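Local coordinates for protein thiamine pyrophosphokinase (Bacillus subtilis, PDB 3LM8) that transfers a diphosphate group from ATP to thiamine, giving thiamine diphosphate and AMP in the thiamine salvage pathway, at residues Pro45-Gly50 against Ala69-Gln74. The protein carries 1 engineered substitution. Residues are numbered along the deposited sequence; the frame is centred on the assembly and turned at random.
Sequences PVEAFG and ALHVYQ
F49 and Y73 project from the same face of two adjoining parallel strands, 47-49 and 71-73. The Y73 side chain runs out alongside F49 and ends beside E47. Its CB packs on F49 CD2 at 3.7 Å, and its CG lies near F49 CE2. Both residues carry CG anti to the carbonyl carbon (chi1 -64° in Y73, -61° in F49), which keeps the rings side by side, planes 17° apart but slid so far that they barely overlap. Farther out, CD1 stands over the rim of one F49 face and has A48 O at the ring edge, while CE1 meets E47 OE2 at 3.6 Å in the plane of the tyrosine ring; the carboxylate is turned almost perpendicular to that ring. Y73 OH stays 3.9 Å from E47 OE2, too far for a hydrogen bond. Between the backbones, Y73 N donates to that same A48 O (2.7 Å) and G50 N to Y73 O (2.8 Å), whereas the bond from A48 N to H71 O is weak. On the other face, A48 CB touches L70 CD1 at 3.6 Å and V72 CG2 more loosely. W88 meets the F49 ring edge-to-face from helix 81-92. Linked through helix 57-66, the strands form a beta-alpha-beta crossover in the catalytic domain, with 71-73 outermost in the parallel part of a mixed sheet.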
ATOM      1  N   PRO A  45     -14.588   2.002  10.938  1.00 24.79           N
ATOM      2  CA  PRO A  45     -14.376   0.857  10.048  1.00 23.45           C
ATOM      3  C   PRO A  45     -15.698   0.108   9.840  1.00 33.09           C
ATOM      4  O   PRO A  45     -16.559   0.138  10.716  1.00 34.49           O
ATOM      5  CB  PRO A  45     -13.367  -0.001  10.816  1.00 15.34           C
ATOM      6  CG  PRO A  45     -12.772   0.957  11.860  1.00 22.16           C
ATOM      7  CD  PRO A  45     -13.915   1.817  12.237  1.00  8.56           C
ATOM      8  N   VAL A  46     -15.870  -0.555   8.694  1.00 32.40           N
ATOM      9  CA  VAL A  46     -17.093  -1.316   8.463  1.00 27.56           C
ATOM     10  C   VAL A  46     -16.839  -2.647   9.148  1.00 26.71           C
ATOM     11  O   VAL A  46     -17.730  -3.231   9.766  1.00 34.90           O
ATOM     12  CB  VAL A  46     -17.378  -1.560   6.954  1.00 20.95           C
ATOM     13  CG1 VAL A  46     -17.471  -0.229   6.209  1.00  8.57           C
ATOM     14  CG2 VAL A  46     -16.297  -2.417   6.344  1.00 28.35           C
ATOM     15  N   GLU A  47     -15.600  -3.113   9.037  1.00 36.29           N
ATOM     16  CA  GLU A  47     -15.178  -4.362   9.656  1.00 44.42           C
ATOM     17  C   GLU A  47     -13.841  -4.057  10.333  1.00 38.71           C
ATOM     18  O   GLU A  47     -13.276  -2.980  10.148  1.00 37.97           O
ATOM     19  CB  GLU A  47     -14.967  -5.469   8.608  1.00 46.76           C
ATOM     20  CG  GLU A  47     -16.029  -5.581   7.516  1.00 54.24           C
ATOM     21  CD  GLU A  47     -17.361  -6.189   7.972  1.00 47.13           C
ATOM     22  OE1 GLU A  47     -18.279  -6.273   7.117  1.00 40.79           O
ATOM     23  OE2 GLU A  47     -17.490  -6.580   9.159  1.00 23.33           O
ATOM     24  N   ALA A  48     -13.345  -5.005  11.118  1.00 31.49           N
ATOM     25  CA  ALA A  48     -12.071  -4.859  11.807  1.00 22.19           C
ATOM     26  C   ALA A  48     -11.469  -6.250  11.957  1.00 26.77           C
ATOM     27  O   ALA A  48     -12.170  -7.205  12.291  1.00 30.86           O
ATOM     28  CB  ALA A  48     -12.273  -4.208  13.186  1.00 27.51           C
ATOM     29  N   PHE A  49     -10.171  -6.360  11.696  1.00 25.30           N
ATOM     30  CA  PHE A  49      -9.472  -7.638  11.787  1.00 20.54           C
ATOM     31  C   PHE A  49      -8.351  -7.643  12.832  1.00 31.13           C
ATOM     32  O   PHE A  49      -7.667  -6.638  13.046  1.00 43.60           O
ATOM     33  CB  PHE A  49      -8.882  -8.012  10.427  1.00 18.60           C
ATOM     34  CG  PHE A  49      -9.901  -8.167   9.344  1.00 20.42           C
ATOM     35  CD1 PHE A  49     -10.605  -7.070   8.867  1.00 31.44           C
ATOM     36  CD2 PHE A  49     -10.136  -9.417   8.770  1.00 20.65           C
ATOM     37  CE1 PHE A  49     -11.529  -7.210   7.829  1.00 35.13           C
ATOM     38  CE2 PHE A  49     -11.065  -9.571   7.724  1.00 23.40           C
ATOM     39  CZ  PHE A  49     -11.757  -8.467   7.256  1.00 28.58           C
ATOM     40  N   GLY A  50      -8.157  -8.792  13.471  1.00 24.80           N
ATOM     41  CA  GLY A  50      -7.117  -8.910  14.479  1.00 23.84           C
ATOM     42  C   GLY A  50      -7.698  -9.115  15.859  1.00 24.18           C
ATOM     43  O   GLY A  50      -8.903  -9.318  16.013  1.00 33.87           O
ATOM     44  N   ALA A  69     -21.666  -2.226  17.106  1.00 27.17           N
ATOM     45  CA  ALA A  69     -21.838  -3.342  16.184  1.00 27.69           C
ATOM     46  C   ALA A  69     -20.633  -3.633  15.298  1.00 21.94           C
ATOM     47  O   ALA A  69     -20.748  -4.316  14.278  1.00 26.48           O
ATOM     48  CB  ALA A  69     -23.085  -3.122  15.328  1.00 24.74           C
ATOM     49  N   LEU A  70     -19.482  -3.113  15.697  1.00 26.84           N
ATOM     50  CA  LEU A  70     -18.257  -3.346  14.958  1.00 34.07           C
ATOM     51  C   LEU A  70     -17.836  -4.805  15.089  1.00 36.34           C
ATOM     52  O   LEU A  70     -17.438  -5.251  16.164  1.00 31.20           O
ATOM     53  CB  LEU A  70     -17.136  -2.450  15.489  1.00 43.72           C
ATOM     54  CG  LEU A  70     -15.713  -2.804  15.022  1.00 44.35           C
ATOM     55  CD1 LEU A  70     -15.671  -2.963  13.494  1.00 31.48           C
ATOM     56  CD2 LEU A  70     -14.740  -1.721  15.496  1.00 42.47           C
ATOM     57  N   HIS A  71     -17.929  -5.561  14.002  1.00 34.28           N
ATOM     58  CA  HIS A  71     -17.513  -6.950  14.063  1.00 28.86           C
ATOM     59  C   HIS A  71     -16.001  -7.042  13.880  1.00 38.55           C
ATOM     60  O   HIS A  71     -15.433  -6.340  13.050  1.00 25.59           O
ATOM     61  CB  HIS A  71     -18.168  -7.778  12.975  1.00 26.36           C
ATOM     62  CG  HIS A  71     -17.765  -9.214  13.022  1.00 42.52           C
ATOM     63  ND1 HIS A  71     -17.496  -9.953  11.891  1.00 49.59           N
ATOM     64  CD2 HIS A  71     -17.541 -10.037  14.074  1.00 40.77           C
ATOM     65  CE1 HIS A  71     -17.121 -11.170  12.244  1.00 47.75           C
ATOM     66  NE2 HIS A  71     -17.139 -11.246  13.563  1.00 45.76           N
ATOM     67  N   VAL A  72     -15.362  -7.927  14.640  1.00 41.19           N
ATOM     68  CA  VAL A  72     -13.917  -8.107  14.565  1.00 25.59           C
ATOM     69  C   VAL A  72     -13.551  -9.545  14.213  1.00 37.25           C
ATOM     70  O   VAL A  72     -13.847 -10.462  14.983  1.00 47.55           O
ATOM     71  CB  VAL A  72     -13.258  -7.765  15.912  1.00 21.12           C
ATOM     72  CG1 VAL A  72     -11.749  -7.880  15.793  1.00 21.46           C
ATOM     73  CG2 VAL A  72     -13.674  -6.373  16.354  1.00 11.69           C
ATOM     74  N   TYR A  73     -12.910  -9.739  13.059  1.00 33.72           N
ATOM     75  CA  TYR A  73     -12.499 -11.072  12.622  1.00 24.02           C
ATOM     76  C   TYR A  73     -11.123 -11.400  13.180  1.00 18.76           C
ATOM     77  O   TYR A  73     -10.174 -10.656  12.971  1.00 12.90           O
ATOM     78  CB  TYR A  73     -12.437 -11.162  11.100  1.00 29.99           C
ATOM     79  CG  TYR A  73     -13.757 -10.983  10.393  1.00 45.26           C
ATOM     80  CD1 TYR A  73     -14.412  -9.752  10.407  1.00 54.62           C
ATOM     81  CD2 TYR A  73     -14.344 -12.036   9.695  1.00 44.03           C
ATOM     82  CE1 TYR A  73     -15.618  -9.567   9.744  1.00 56.91           C
ATOM     83  CE2 TYR A  73     -15.557 -11.862   9.025  1.00 57.79           C
ATOM     84  CZ  TYR A  73     -16.188 -10.622   9.057  1.00 60.89           C
ATOM     85  OH  TYR A  73     -17.399 -10.432   8.429  1.00 62.71           O
ATOM     86  N   GLN A  74     -11.002 -12.528  13.871  1.00 32.21           N
ATOM     87  CA  GLN A  74      -9.719 -12.884  14.452  1.00 35.46           C
ATOM     88  C   GLN A  74      -8.851 -13.664  13.485  1.00 33.06           C
ATOM     89  O   GLN A  74      -9.356 -14.312  12.563  1.00 40.63           O
ATOM     90  CB  GLN A  74      -9.929 -13.688  15.734  1.00 45.27           C
ATOM     91  CG  GLN A  74      -9.150 -13.151  16.930  1.00 62.64           C
ATOM     92  CD  GLN A  74      -7.635 -13.237  16.752  1.00 73.38           C
ATOM     93  OE1 GLN A  74      -7.045 -12.570  15.887  1.00 66.45           O
ATOM     94  NE2 GLN A  74      -6.996 -14.066  17.577  1.00 76.88           N
TER